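Glucokinase (Streptomyces griseus, PDB 3VGL) probably catalyses the ATP-dependent phosphorylation of D-glucose to D-glucose 6-phosphate, as a zinc-binding glucokinase of the ROK family. Local coordinates at residues 123-128 against 255-260; 111-116 against 294-299; 250-255 against 285-290; 3-8 against 58-63; 238-243 against 271-276. All coordinates share one frame; numbering follows the deposited sequence.

Interaction 1: residues 123-128 against 255-260; sequences DDVICI and AFIVGG
Gly-259 N donates to Ile-128 O at 2.8 Å, and Ile-257 N donates to Ile-126 O at 2.9 Å. The other two bonds run the opposite way. Ile-126 N meets Ala-255 O at 3.0 Å, and Ile-128 N meets Ile-257 O at the same distance. The backbone of Ile-257 thus bonds to the residues before and after Cys-127, the mark of a parallel pairing. Each of the four carbonyls also takes a CA-H contact; Phe-256 CA, for example, lies 3.2 Å from Ile-126 O. These are neighbouring inner strands of a mixed five-stranded sheet, one of the two such sheets of this actin-like ATPase fold. Just past the second strand, Gly-260 touches the bound ATP analogue. Side chains alternate between the faces. Ile-126 and Phe-256 run alongside each other on the face that helix 227-251 covers. CG of Phe-256 is anti to its carbonyl carbon (chi1 -67°), and ring atom CD1 comes to 3.7 Å from Ile-126 CB. Phe-277 and Leu-244 also meet this ring. An alanine in place of Phe-256 would probably open a gap between the sheet and its helices, with Ile-126 losing its ring neighbour. Further on, Ile-128 CG1 packs at 4.1 Å from Val-258 CG2. The other face carries Val-125, Cys-127, Ala-255 and Ile-257. There Val-125 CG1 approaches Ala-255 CB at 4.1 Å, and helix 105-116 packs against Cys-127 and Ile-257.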
# COMPACT_ATOMS: atom_id res chain seq x y z
N ASP A 123 14.30 -31.93 -5.60
CA ASP A 123 15.65 -31.36 -5.60
C ASP A 123 15.66 -29.90 -5.17
O ASP A 123 16.67 -29.41 -4.65
CB ASP A 123 16.29 -31.44 -6.99
CG ASP A 123 16.37 -32.86 -7.52
OD1 ASP A 123 16.16 -33.03 -8.73
OD2 ASP A 123 16.66 -33.78 -6.74
N ASP A 124 14.56 -29.21 -5.44
CA ASP A 124 14.44 -27.77 -5.17
C ASP A 124 13.11 -27.53 -4.49
O ASP A 124 12.06 -27.61 -5.11
CB ASP A 124 14.55 -26.97 -6.48
CG ASP A 124 15.85 -27.27 -7.22
OD1 ASP A 124 16.91 -26.74 -6.82
OD2 ASP A 124 15.82 -28.07 -8.19
N VAL A 125 13.15 -27.28 -3.18
CA VAL A 125 11.93 -27.00 -2.42
C VAL A 125 12.11 -25.78 -1.56
O VAL A 125 13.23 -25.46 -1.15
CB VAL A 125 11.43 -28.19 -1.53
CG1 VAL A 125 11.10 -29.40 -2.38
CG2 VAL A 125 12.43 -28.54 -0.44
N ILE A 126 11.00 -25.11 -1.27
CA ILE A 126 11.02 -23.95 -0.39
C ILE A 126 10.06 -24.19 0.77
O ILE A 126 8.91 -24.54 0.54
CB ILE A 126 10.62 -22.67 -1.17
CG1 ILE A 126 11.62 -22.35 -2.30
CG2 ILE A 126 10.47 -21.46 -0.23
CD1 ILE A 126 13.06 -22.00 -1.84
N CYS A 127 10.54 -23.95 1.98
CA CYS A 127 9.74 -24.07 3.20
C CYS A 127 9.44 -22.70 3.79
O CYS A 127 10.30 -21.79 3.79
CB CYS A 127 10.51 -24.88 4.23
SG CYS A 127 9.68 -25.10 5.82
N ILE A 128 8.20 -22.53 4.25
CA ILE A 128 7.84 -21.41 5.12
C ILE A 128 7.27 -21.98 6.39
O ILE A 128 6.58 -23.00 6.35
CB ILE A 128 6.84 -20.39 4.51
CG1 ILE A 128 5.43 -20.98 4.31
CG2 ILE A 128 7.37 -19.84 3.19
CD1 ILE A 128 4.35 -19.88 4.06
N ALA A 255 8.04 -27.72 -5.06
CA ALA A 255 7.09 -27.71 -3.96
C ALA A 255 7.39 -26.62 -2.94
O ALA A 255 8.57 -26.31 -2.66
CB ALA A 255 7.09 -29.08 -3.26
N PHE A 256 6.30 -26.09 -2.39
CA PHE A 256 6.30 -25.31 -1.15
C PHE A 256 5.82 -26.19 -0.02
O PHE A 256 4.86 -26.95 -0.19
CB PHE A 256 5.39 -24.10 -1.28
CG PHE A 256 5.89 -23.09 -2.26
CD1 PHE A 256 6.98 -22.31 -1.93
CD2 PHE A 256 5.33 -22.99 -3.54
CE1 PHE A 256 7.51 -21.40 -2.85
CE2 PHE A 256 5.85 -22.05 -4.47
CZ PHE A 256 6.94 -21.27 -4.12
N ILE A 257 6.50 -26.08 1.12
CA ILE A 257 6.16 -26.88 2.30
C ILE A 257 5.88 -25.90 3.42
O ILE A 257 6.74 -25.07 3.75
CB ILE A 257 7.27 -27.87 2.68
CG1 ILE A 257 7.62 -28.76 1.47
CG2 ILE A 257 6.85 -28.71 3.88
CD1 ILE A 257 8.88 -29.59 1.65
N VAL A 258 4.68 -25.98 3.98
CA VAL A 258 4.24 -25.05 5.03
C VAL A 258 4.33 -25.75 6.37
O VAL A 258 3.66 -26.77 6.58
CB VAL A 258 2.79 -24.56 4.76
CG1 VAL A 258 2.39 -23.55 5.83
CG2 VAL A 258 2.70 -23.89 3.39
N GLY A 259 5.17 -25.19 7.25
CA GLY A 259 5.39 -25.76 8.59
C GLY A 259 4.98 -24.74 9.65
O GLY A 259 4.15 -23.85 9.41
N GLY A 260 5.57 -24.88 10.83
CA GLY A 260 5.15 -24.09 11.98
C GLY A 260 4.07 -24.80 12.75
O GLY A 260 3.49 -25.76 12.26

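Interaction 2: residues 111-116 against 294-299; sequences WGEYRF and AAQLGG
Glu-113, in the last turns of helix 105-116, faces a type I beta turn running from Ala-295 to Gly-298, and its CA is 6.4 Å from that of Ala-295. The turn is closed by Gly-298 N bonding to Ala-295 O. It lies in the loop between strand 291-294 and helix 301-311, so Glu-113 ties helix 105-116 to that loop. A bend at chi2 (-66°) brings Glu-113 CD toward the turn, where the carboxylate meets two consecutive backbone N-H groups. Gln-296 N donates to Glu-113 OE1 at 2.8 Å, coming from the syn side but 34° out of the carboxylate plane. Leu-297 N donates to the syn lone pair of Glu-113 OE2, also at 2.8 Å and straighter, with an angle of 162°. Glu-113 OE1 takes a further bond from Ala-118 N. Apolar atoms close round the carboxylate. Leu-297 CB is 3.2 Å from Glu-113 OE2, and Ala-295 CB is 3.5 Å from the same oxygen. Leu-297 then reaches over to the helix, where its CD1 lies 3.7 Å from Gly-112 O. The Phe-116 CB contact with that methyl is more distant. An alanine in place of Glu-113 would probably leave the N-H groups of Gln-296 and Leu-297 without their acceptor and the turn less firmly held to the helix. Three backbone donors round one buried carboxylate would probably favour its charged form and fix its rotation.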
# COMPACT_ATOMS: atom_id res chain seq x y z
N TRP A 111 15.19 -28.65 6.09
CA TRP A 111 16.03 -29.83 6.05
C TRP A 111 15.28 -31.08 6.54
O TRP A 111 15.34 -32.15 5.90
CB TRP A 111 17.33 -29.58 6.82
CG TRP A 111 18.28 -30.74 6.72
CD1 TRP A 111 18.56 -31.65 7.69
CD2 TRP A 111 19.02 -31.12 5.55
NE1 TRP A 111 19.46 -32.59 7.20
CE2 TRP A 111 19.76 -32.29 5.90
CE3 TRP A 111 19.14 -30.60 4.25
CZ2 TRP A 111 20.61 -32.93 4.98
CZ3 TRP A 111 19.99 -31.24 3.35
CH2 TRP A 111 20.71 -32.40 3.73
N GLY A 112 14.56 -30.96 7.67
CA GLY A 112 13.79 -32.10 8.21
C GLY A 112 12.77 -32.61 7.21
O GLY A 112 12.63 -33.81 7.00
N GLU A 113 12.06 -31.69 6.55
CA GLU A 113 11.06 -32.07 5.56
C GLU A 113 11.68 -32.64 4.29
O GLU A 113 11.12 -33.55 3.66
CB GLU A 113 10.14 -30.89 5.24
CG GLU A 113 9.18 -30.56 6.40
CD GLU A 113 8.18 -31.69 6.65
OE1 GLU A 113 7.62 -32.23 5.66
OE2 GLU A 113 7.91 -32.00 7.83
N TYR A 114 12.84 -32.10 3.92
CA TYR A 114 13.55 -32.59 2.74
C TYR A 114 14.01 -34.04 2.95
O TYR A 114 13.84 -34.92 2.08
CB TYR A 114 14.73 -31.67 2.42
CG TYR A 114 15.63 -32.26 1.37
CD1 TYR A 114 15.20 -32.37 0.04
CD2 TYR A 114 16.89 -32.73 1.70
CE1 TYR A 114 16.03 -32.94 -0.92
CE2 TYR A 114 17.71 -33.31 0.76
CZ TYR A 114 17.28 -33.40 -0.55
OH TYR A 114 18.11 -33.98 -1.48
N ARG A 115 14.55 -34.30 4.13
CA ARG A 115 15.08 -35.63 4.45
C ARG A 115 14.01 -36.67 4.80
O ARG A 115 14.11 -37.84 4.39
CB ARG A 115 16.08 -35.52 5.62
CG ARG A 115 17.36 -34.74 5.33
CD ARG A 115 18.29 -35.45 4.37
NE ARG A 115 18.33 -36.88 4.62
CZ ARG A 115 19.14 -37.49 5.48
NH1 ARG A 115 20.03 -36.79 6.20
NH2 ARG A 115 19.06 -38.80 5.62
N PHE A 116 13.00 -36.25 5.57
CA PHE A 116 12.11 -37.20 6.25
C PHE A 116 10.63 -36.91 6.03
O PHE A 116 9.77 -37.65 6.51
CB PHE A 116 12.41 -37.24 7.76
CG PHE A 116 13.87 -37.41 8.09
CD1 PHE A 116 14.55 -38.58 7.76
CD2 PHE A 116 14.56 -36.40 8.78
CE1 PHE A 116 15.91 -38.72 8.09
CE2 PHE A 116 15.92 -36.54 9.10
CZ PHE A 116 16.59 -37.71 8.75
N ALA A 294 1.56 -29.51 3.31
CA ALA A 294 1.81 -29.40 4.74
C ALA A 294 3.12 -30.12 5.08
O ALA A 294 3.42 -31.17 4.50
CB ALA A 294 0.67 -30.04 5.53
N ALA A 295 3.88 -29.55 6.01
CA ALA A 295 5.00 -30.26 6.61
C ALA A 295 4.48 -31.58 7.17
O ALA A 295 3.56 -31.61 7.98
CB ALA A 295 5.63 -29.41 7.73
N GLN A 296 5.05 -32.67 6.68
CA GLN A 296 4.67 -34.00 7.17
C GLN A 296 4.95 -34.19 8.66
O GLN A 296 4.22 -34.92 9.36
CB GLN A 296 5.38 -35.07 6.35
CG GLN A 296 4.72 -35.31 5.00
CD GLN A 296 5.34 -36.48 4.27
OE1 GLN A 296 6.01 -37.31 4.88
NE2 GLN A 296 5.15 -36.52 2.97
N LEU A 297 6.00 -33.53 9.14
CA LEU A 297 6.37 -33.57 10.54
C LEU A 297 5.66 -32.48 11.36
O LEU A 297 5.83 -32.41 12.59
CB LEU A 297 7.89 -33.43 10.70
CG LEU A 297 8.74 -34.46 9.94
CD1 LEU A 297 10.20 -33.96 9.81
CD2 LEU A 297 8.67 -35.84 10.60
N GLY A 298 4.88 -31.65 10.67
CA GLY A 298 4.15 -30.56 11.31
C GLY A 298 5.12 -29.67 12.04
O GLY A 298 6.23 -29.43 11.56
N GLY A 299 4.72 -29.21 13.22
CA GLY A 299 5.53 -28.32 14.04
C GLY A 299 6.83 -28.92 14.54
O GLY A 299 7.71 -28.20 15.03

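Interaction 3: residues 250-255 against 285-290; sequences LFDPSA and EWRPHA
Ala-290 has the largest buried area in this contact, and it meets the chain just beyond helix 227-251 with its methyl. Its CB lies 3.5 Å from Pro-253 O and 3.6 Å from Ser-254 O. The CA of Ala-290 also makes a CA-H contact to Ser-254 O, at 3.5 Å. No direct hydrogen bond joins the two segments here. Asp-252 and Arg-287 supply the polar part. Asp-252 leaves the helix with positive phi, and its CG stands anti to the backbone N (chi1 -173°). Arg-287 bends at chi2 and chi3, and its NE donates to Pro-288 O at 3.0 Å. The two side chains pass alongside one another, running opposite ways, their flat groups turned 67° apart. Asp-252 OD1 comes to the guanidinium edge, near its plane, but the salt bridge to Arg-287 NH2 is long at 3.8 Å. A water fills in. It lies in the guanidinium plane, accepts from Arg-287 NH2 at a short 2.6 Å, and donates to Asp-252 OD1 at 2.5 Å, also short. Its other proton goes to Pro-288 O, 2.8 Å away. The second oxygen of Asp-252, OD2, takes bonds from Phe-149 N and Val-151 N of the second subunit, and Arg-287 NH1 donates to Ile-282 O. The contact therefore ties the helix end to the loop before strand 291-294 at a subunit interface. With several donors on the acid and acceptors on the base, both groups are likely to stay ionised although buried, with the water relaying part of the attraction.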
# COMPACT_ATOMS: atom_id res chain seq x y z
N LEU A 250 10.44 -15.97 -7.44
CA LEU A 250 11.83 -15.92 -7.00
C LEU A 250 12.57 -17.23 -7.27
O LEU A 250 13.64 -17.23 -7.92
CB LEU A 250 11.91 -15.56 -5.53
CG LEU A 250 11.57 -14.09 -5.27
CD1 LEU A 250 10.82 -13.91 -3.96
CD2 LEU A 250 12.88 -13.29 -5.23
N PHE A 251 12.01 -18.35 -6.79
CA PHE A 251 12.74 -19.64 -6.72
C PHE A 251 12.23 -20.70 -7.69
O PHE A 251 12.97 -21.65 -8.01
CB PHE A 251 12.63 -20.22 -5.30
CG PHE A 251 13.36 -19.44 -4.25
CD1 PHE A 251 14.74 -19.55 -4.12
CD2 PHE A 251 12.65 -18.64 -3.35
CE1 PHE A 251 15.42 -18.82 -3.12
CE2 PHE A 251 13.33 -17.90 -2.36
CZ PHE A 251 14.71 -18.02 -2.24
N ASP A 252 10.98 -20.57 -8.13
CA ASP A 252 10.34 -21.62 -8.97
C ASP A 252 10.64 -23.08 -8.51
O ASP A 252 11.18 -23.88 -9.30
CB ASP A 252 10.74 -21.42 -10.45
CG ASP A 252 9.99 -22.36 -11.40
OD1 ASP A 252 8.78 -22.59 -11.19
OD2 ASP A 252 10.61 -22.81 -12.40
N PRO A 253 10.30 -23.43 -7.25
CA PRO A 253 10.59 -24.79 -6.75
C PRO A 253 9.54 -25.79 -7.25
O PRO A 253 8.51 -25.38 -7.79
CB PRO A 253 10.46 -24.62 -5.25
CG PRO A 253 9.32 -23.64 -5.13
CD PRO A 253 9.57 -22.63 -6.24
N SER A 254 9.78 -27.08 -7.05
CA SER A 254 8.75 -28.07 -7.37
C SER A 254 7.67 -28.09 -6.28
O SER A 254 6.52 -28.45 -6.56
CB SER A 254 9.38 -29.45 -7.52
OG SER A 254 10.12 -29.80 -6.37
N ALA A 255 8.04 -27.72 -5.06
CA ALA A 255 7.09 -27.71 -3.96
C ALA A 255 7.39 -26.62 -2.94
O ALA A 255 8.57 -26.31 -2.66
CB ALA A 255 7.09 -29.08 -3.26
N GLU A 285 -2.43 -19.32 -17.11
CA GLU A 285 -2.46 -20.68 -17.65
C GLU A 285 -1.16 -21.09 -18.34
O GLU A 285 -0.97 -22.27 -18.71
CB GLU A 285 -3.61 -20.78 -18.66
CG GLU A 285 -3.40 -19.86 -19.88
CD GLU A 285 -4.62 -19.70 -20.77
OE1 GLU A 285 -5.07 -20.71 -21.37
OE2 GLU A 285 -5.10 -18.55 -20.90
N TRP A 286 -0.25 -20.12 -18.47
CA TRP A 286 0.93 -20.25 -19.35
C TRP A 286 2.15 -20.91 -18.70
O TRP A 286 3.09 -21.30 -19.40
CB TRP A 286 1.30 -18.89 -19.95
CG TRP A 286 0.18 -18.29 -20.73
CD1 TRP A 286 -0.63 -17.24 -20.36
CD2 TRP A 286 -0.29 -18.73 -22.01
NE1 TRP A 286 -1.56 -16.99 -21.34
CE2 TRP A 286 -1.38 -17.89 -22.37
CE3 TRP A 286 0.10 -19.74 -22.91
CZ2 TRP A 286 -2.07 -18.03 -23.58
CZ3 TRP A 286 -0.59 -19.89 -24.10
CH2 TRP A 286 -1.67 -19.03 -24.43
N ARG A 287 2.09 -21.06 -17.38
CA ARG A 287 3.23 -21.58 -16.60
C ARG A 287 2.82 -22.61 -15.54
O ARG A 287 1.70 -22.56 -15.01
CB ARG A 287 4.06 -20.42 -15.98
CG ARG A 287 3.33 -19.43 -15.07
CD ARG A 287 3.12 -19.90 -13.61
NE ARG A 287 4.34 -20.21 -12.88
CZ ARG A 287 5.13 -19.32 -12.29
NH1 ARG A 287 4.83 -18.01 -12.37
NH2 ARG A 287 6.25 -19.75 -11.65
N PRO A 288 3.73 -23.53 -15.19
CA PRO A 288 3.36 -24.58 -14.27
C PRO A 288 3.29 -24.13 -12.80
O PRO A 288 3.89 -23.12 -12.42
CB PRO A 288 4.48 -25.63 -14.44
CG PRO A 288 5.27 -25.19 -15.63
CD PRO A 288 5.10 -23.71 -15.70
N HIS A 289 2.57 -24.89 -12.00
CA HIS A 289 2.43 -24.55 -10.58
C HIS A 289 3.13 -25.56 -9.68
O HIS A 289 3.04 -26.78 -9.87
CB HIS A 289 0.97 -24.41 -10.19
CG HIS A 289 0.13 -25.61 -10.53
ND1 HIS A 289 -0.56 -25.71 -11.72
CD2 HIS A 289 -0.10 -26.76 -9.85
CE1 HIS A 289 -1.19 -26.87 -11.75
NE2 HIS A 289 -0.93 -27.52 -10.64
N ALA A 290 3.80 -25.06 -8.65
CA ALA A 290 4.38 -25.91 -7.61
C ALA A 290 3.28 -26.56 -6.79
O ALA A 290 2.15 -26.07 -6.75
CB ALA A 290 5.23 -25.05 -6.69
O HOH W 1 6.57 -22.25 -12.37

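Interaction 4: residues 3-8 against 58-63; sequences LTIGVD and EAVGIG
The parallel pairing of Ile-5 with Val-60, and of Val-7 with Ile-62, joins strands 3-9 and 57-64, two inner strands of the five-stranded N-terminal sheet. Five backbone bonds link them. Glu-58 N donates to Leu-3 O at 2.8 Å, and Ile-5 N donates to Ala-59 O at 2.9 Å. Gly-61 N then meets Ile-5 O at 2.8 Å, and Val-7 N meets Gly-61 O at the same length. The last, Gly-63 N to Val-7 O, is 2.7 Å. Ala-59 N is buried without a partner in the model. On the face of Ile-5, Val-7, Val-60 and Ile-62, the side chains of Val-7 and Val-60 cross obliquely. CG1 of Val-60 is anti to its backbone N (chi1 177°) and touches Val-7 CG2 at 4.0 Å. Helix 37-52 packs on this face. The other face is nearly bare of side chains at Gly-6, Gly-61 and Gly-63. At its start Thr-4 CG2 meets Ala-59 CB at 3.9 Å, against helix 301-311, where Thr-4 OG1 bonds to Ala-307 O. At its far end Asp-8 touches the bound ATP analogue. Asp-8 begins an Asp-x-Gly-x-Thr sequence, the phosphate-binding motif that follows the first strand in sugar kinases of the actin-like ATPase superfamily.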
# COMPACT_ATOMS: atom_id res chain seq x y z
N LEU A 3 22.21 -41.53 18.09
CA LEU A 3 21.13 -40.60 18.41
C LEU A 3 21.68 -39.21 18.70
O LEU A 3 22.72 -39.06 19.33
CB LEU A 3 20.37 -41.08 19.64
CG LEU A 3 19.85 -42.52 19.58
CD1 LEU A 3 19.24 -42.85 20.92
CD2 LEU A 3 18.82 -42.68 18.50
N THR A 4 20.96 -38.20 18.23
CA THR A 4 21.25 -36.81 18.59
C THR A 4 19.99 -36.20 19.18
O THR A 4 18.91 -36.79 19.10
CB THR A 4 21.66 -36.00 17.34
OG1 THR A 4 20.63 -36.14 16.36
CG2 THR A 4 22.98 -36.53 16.79
N ILE A 5 20.13 -35.02 19.78
CA ILE A 5 18.99 -34.27 20.26
C ILE A 5 18.78 -33.08 19.35
O ILE A 5 19.74 -32.44 18.96
CB ILE A 5 19.23 -33.76 21.72
CG1 ILE A 5 19.04 -34.91 22.72
CG2 ILE A 5 18.32 -32.56 22.05
CD1 ILE A 5 17.68 -34.91 23.41
N GLY A 6 17.53 -32.83 18.98
CA GLY A 6 17.18 -31.56 18.32
C GLY A 6 16.43 -30.67 19.31
O GLY A 6 15.60 -31.16 20.07
N VAL A 7 16.74 -29.37 19.31
CA VAL A 7 16.04 -28.40 20.16
C VAL A 7 15.55 -27.24 19.28
O VAL A 7 16.37 -26.55 18.66
CB VAL A 7 16.97 -27.79 21.26
CG1 VAL A 7 16.16 -26.92 22.25
CG2 VAL A 7 17.71 -28.89 22.01
N ASP A 8 14.24 -27.04 19.21
CA ASP A 8 13.68 -25.95 18.41
C ASP A 8 13.32 -24.84 19.38
O ASP A 8 12.49 -25.04 20.27
CB ASP A 8 12.44 -26.45 17.64
CG ASP A 8 11.84 -25.40 16.71
OD1 ASP A 8 11.62 -24.24 17.13
OD2 ASP A 8 11.59 -25.74 15.53
N GLU A 58 24.66 -38.23 21.24
CA GLU A 58 25.98 -37.92 20.67
C GLU A 58 26.23 -36.43 20.39
O GLU A 58 27.37 -35.96 20.42
CB GLU A 58 26.12 -38.69 19.37
CG GLU A 58 27.53 -38.95 18.91
CD GLU A 58 27.68 -40.34 18.32
OE1 GLU A 58 26.93 -40.67 17.37
OE2 GLU A 58 28.54 -41.11 18.80
N ALA A 59 25.16 -35.70 20.10
CA ALA A 59 25.28 -34.28 19.74
C ALA A 59 23.96 -33.58 19.95
O ALA A 59 22.93 -34.24 20.08
CB ALA A 59 25.71 -34.14 18.27
N VAL A 60 24.00 -32.25 19.94
CA VAL A 60 22.80 -31.41 20.07
C VAL A 60 22.72 -30.47 18.87
O VAL A 60 23.69 -29.76 18.57
CB VAL A 60 22.81 -30.58 21.40
CG1 VAL A 60 21.60 -29.64 21.49
CG2 VAL A 60 22.84 -31.49 22.64
N GLY A 61 21.59 -30.48 18.17
CA GLY A 61 21.32 -29.47 17.13
C GLY A 61 20.26 -28.52 17.63
O GLY A 61 19.21 -28.95 18.10
N ILE A 62 20.51 -27.22 17.48
CA ILE A 62 19.58 -26.20 17.89
C ILE A 62 19.03 -25.55 16.63
O ILE A 62 19.82 -25.13 15.77
CB ILE A 62 20.30 -25.14 18.74
CG1 ILE A 62 20.64 -25.71 20.12
CG2 ILE A 62 19.44 -23.87 18.86
CD1 ILE A 62 21.59 -24.83 20.95
N GLY A 63 17.71 -25.51 16.50
CA GLY A 63 17.05 -24.67 15.47
C GLY A 63 16.56 -23.42 16.18
O GLY A 63 15.63 -23.49 16.99

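Interaction 5: residues 238-243 against 271-276; sequences RWAGAG and DPIRKS
Arg-238, whose backbone O comes to 3.6 Å from Ser-276 OG across the contact, carries its guanidinium over the neighbouring Trp-239. Trp-239 CZ2 lies 3.7 Å above the guanidinium plane, over its centre. In return Arg-238 NE sits over one face of the indole, offset toward the rim. Trp-239 NE1 bonds to Glu-235 OE2, which also forms a salt bridge with Arg-238 NH1. Arg-238 NH2 pairs with Asp-163 of the third subunit, so these flat groups serve the tetramer interface. The helix contact itself is small and tight. Ser-276 holds OG anti to its backbone N (chi1 178°) and places it 3.4 Å from Gly-241 CA. That hydroxyl is hydrogen-bonded to Ala-237 O, one turn back on the other helix. A CB on Gly-241 would clash with Ser-276 OG and crowd Ile-273 O, consistent with glycine at this place. The missing side chain lets the backbones approach until the CA atoms of Gly-241 and Ser-276 are 4.6 Å apart. Beside this, Ala-240 CB packs on Ile-273 CD1 at 4.0 Å. The segment axes approach to 7.6 Å and cross at -48°. Helix 227-251 leads into strand 255-259, and helix 267-280 follows that strand. Leu-244 and Phe-277, one from each helix, both meet Phe-256, so the pair packs against the same face of the C-terminal sheet.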
# COMPACT_ATOMS: atom_id res chain seq x y z
N ARG A 238 -4.84 -15.28 2.37
CA ARG A 238 -4.66 -14.17 1.43
C ARG A 238 -3.19 -13.77 1.38
O ARG A 238 -2.57 -13.68 0.32
CB ARG A 238 -5.54 -12.99 1.87
CG ARG A 238 -5.25 -11.62 1.20
CD ARG A 238 -6.00 -10.50 1.99
NE ARG A 238 -5.70 -9.15 1.50
CZ ARG A 238 -6.02 -8.01 2.12
NH1 ARG A 238 -6.67 -8.02 3.28
NH2 ARG A 238 -5.69 -6.85 1.57
N TRP A 239 -2.64 -13.55 2.57
CA TRP A 239 -1.26 -13.08 2.64
C TRP A 239 -0.26 -14.22 2.47
O TRP A 239 0.82 -14.01 1.85
CB TRP A 239 -1.03 -12.37 3.96
CG TRP A 239 -1.83 -11.13 4.07
CD1 TRP A 239 -2.99 -10.95 4.78
CD2 TRP A 239 -1.52 -9.86 3.48
NE1 TRP A 239 -3.44 -9.65 4.64
CE2 TRP A 239 -2.55 -8.97 3.85
CE3 TRP A 239 -0.48 -9.41 2.67
CZ2 TRP A 239 -2.56 -7.61 3.44
CZ3 TRP A 239 -0.49 -8.05 2.24
CH2 TRP A 239 -1.52 -7.19 2.64
N ALA A 240 -0.56 -15.40 3.03
CA ALA A 240 0.40 -16.49 2.90
C ALA A 240 0.50 -16.93 1.43
O ALA A 240 1.59 -17.13 0.90
CB ALA A 240 -0.01 -17.68 3.81
N GLY A 241 -0.66 -17.09 0.80
CA GLY A 241 -0.70 -17.51 -0.62
C GLY A 241 -0.09 -16.50 -1.57
O GLY A 241 0.62 -16.90 -2.50
N ALA A 242 -0.36 -15.21 -1.37
CA ALA A 242 0.26 -14.16 -2.20
C ALA A 242 1.77 -14.20 -2.07
O ALA A 242 2.50 -14.05 -3.06
CB ALA A 242 -0.27 -12.77 -1.85
N GLY A 243 2.26 -14.40 -0.85
CA GLY A 243 3.69 -14.49 -0.64
C GLY A 243 4.29 -15.73 -1.28
O GLY A 243 5.40 -15.68 -1.80
N ASP A 271 -5.47 -25.95 2.59
CA ASP A 271 -6.39 -25.80 1.47
C ASP A 271 -6.62 -24.32 1.10
O ASP A 271 -6.44 -23.96 -0.06
CB ASP A 271 -7.69 -26.58 1.70
CG ASP A 271 -8.70 -26.41 0.57
OD1 ASP A 271 -8.47 -26.94 -0.54
OD2 ASP A 271 -9.72 -25.74 0.79
N PRO A 272 -6.95 -23.45 2.10
CA PRO A 272 -7.06 -22.04 1.72
C PRO A 272 -5.74 -21.45 1.24
O PRO A 272 -5.76 -20.60 0.35
CB PRO A 272 -7.55 -21.34 3.00
CG PRO A 272 -7.45 -22.36 4.11
CD PRO A 272 -7.51 -23.70 3.44
N ILE A 273 -4.62 -21.87 1.82
CA ILE A 273 -3.31 -21.32 1.38
C ILE A 273 -3.03 -21.72 -0.08
O ILE A 273 -2.63 -20.90 -0.91
CB ILE A 273 -2.17 -21.75 2.30
CG1 ILE A 273 -2.33 -21.03 3.63
CG2 ILE A 273 -0.83 -21.41 1.67
CD1 ILE A 273 -1.23 -21.36 4.70
N ARG A 274 -3.27 -23.00 -0.39
CA ARG A 274 -3.07 -23.51 -1.75
C ARG A 274 -3.94 -22.79 -2.77
O ARG A 274 -3.47 -22.42 -3.86
CB ARG A 274 -3.34 -25.02 -1.78
CG ARG A 274 -2.89 -25.70 -3.08
CD ARG A 274 -3.20 -27.22 -3.01
NE ARG A 274 -2.51 -27.90 -1.91
CZ ARG A 274 -3.10 -28.37 -0.82
NH1 ARG A 274 -4.43 -28.28 -0.67
NH2 ARG A 274 -2.39 -28.97 0.13
N LYS A 275 -5.22 -22.62 -2.44
CA LYS A 275 -6.16 -21.93 -3.33
C LYS A 275 -5.71 -20.48 -3.56
O LYS A 275 -5.71 -19.98 -4.68
CB LYS A 275 -7.58 -22.01 -2.77
CG LYS A 275 -8.25 -23.38 -2.96
CD LYS A 275 -9.53 -23.47 -2.17
CE LYS A 275 -10.31 -24.70 -2.58
NZ LYS A 275 -11.41 -24.95 -1.60
N SER A 276 -5.28 -19.83 -2.48
CA SER A 276 -4.76 -18.47 -2.61
C SER A 276 -3.50 -18.39 -3.49
O SER A 276 -3.39 -17.51 -4.35
CB SER A 276 -4.44 -17.94 -1.22
OG SER A 276 -3.89 -16.63 -1.35

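Interactions 1 and 4 are the buried strand pairs of two different sheets, with centres about 21 Å apart. Both rely on regular backbone bonds and apolar side chains, and each ends beside the nucleotide. Interaction 2 adjoins interaction 1, since Ala-295 N probably bonds to Val-258 O. It is only partly buried, and a carboxylate does the holding. Interaction 3 shares Ala-255 with interaction 1 and combines the packing of an alanine methyl with a long, water-linked ion pair at a subunit boundary. Interaction 5 uses helix 227-251, as interaction 3 does. Its helix contact is close packing of glycine, alanine and serine with one isoleucine, and Arg-238 beside it reaches another subunit. Interaction 4 stands apart in the N-terminal sheet, touching none of the others.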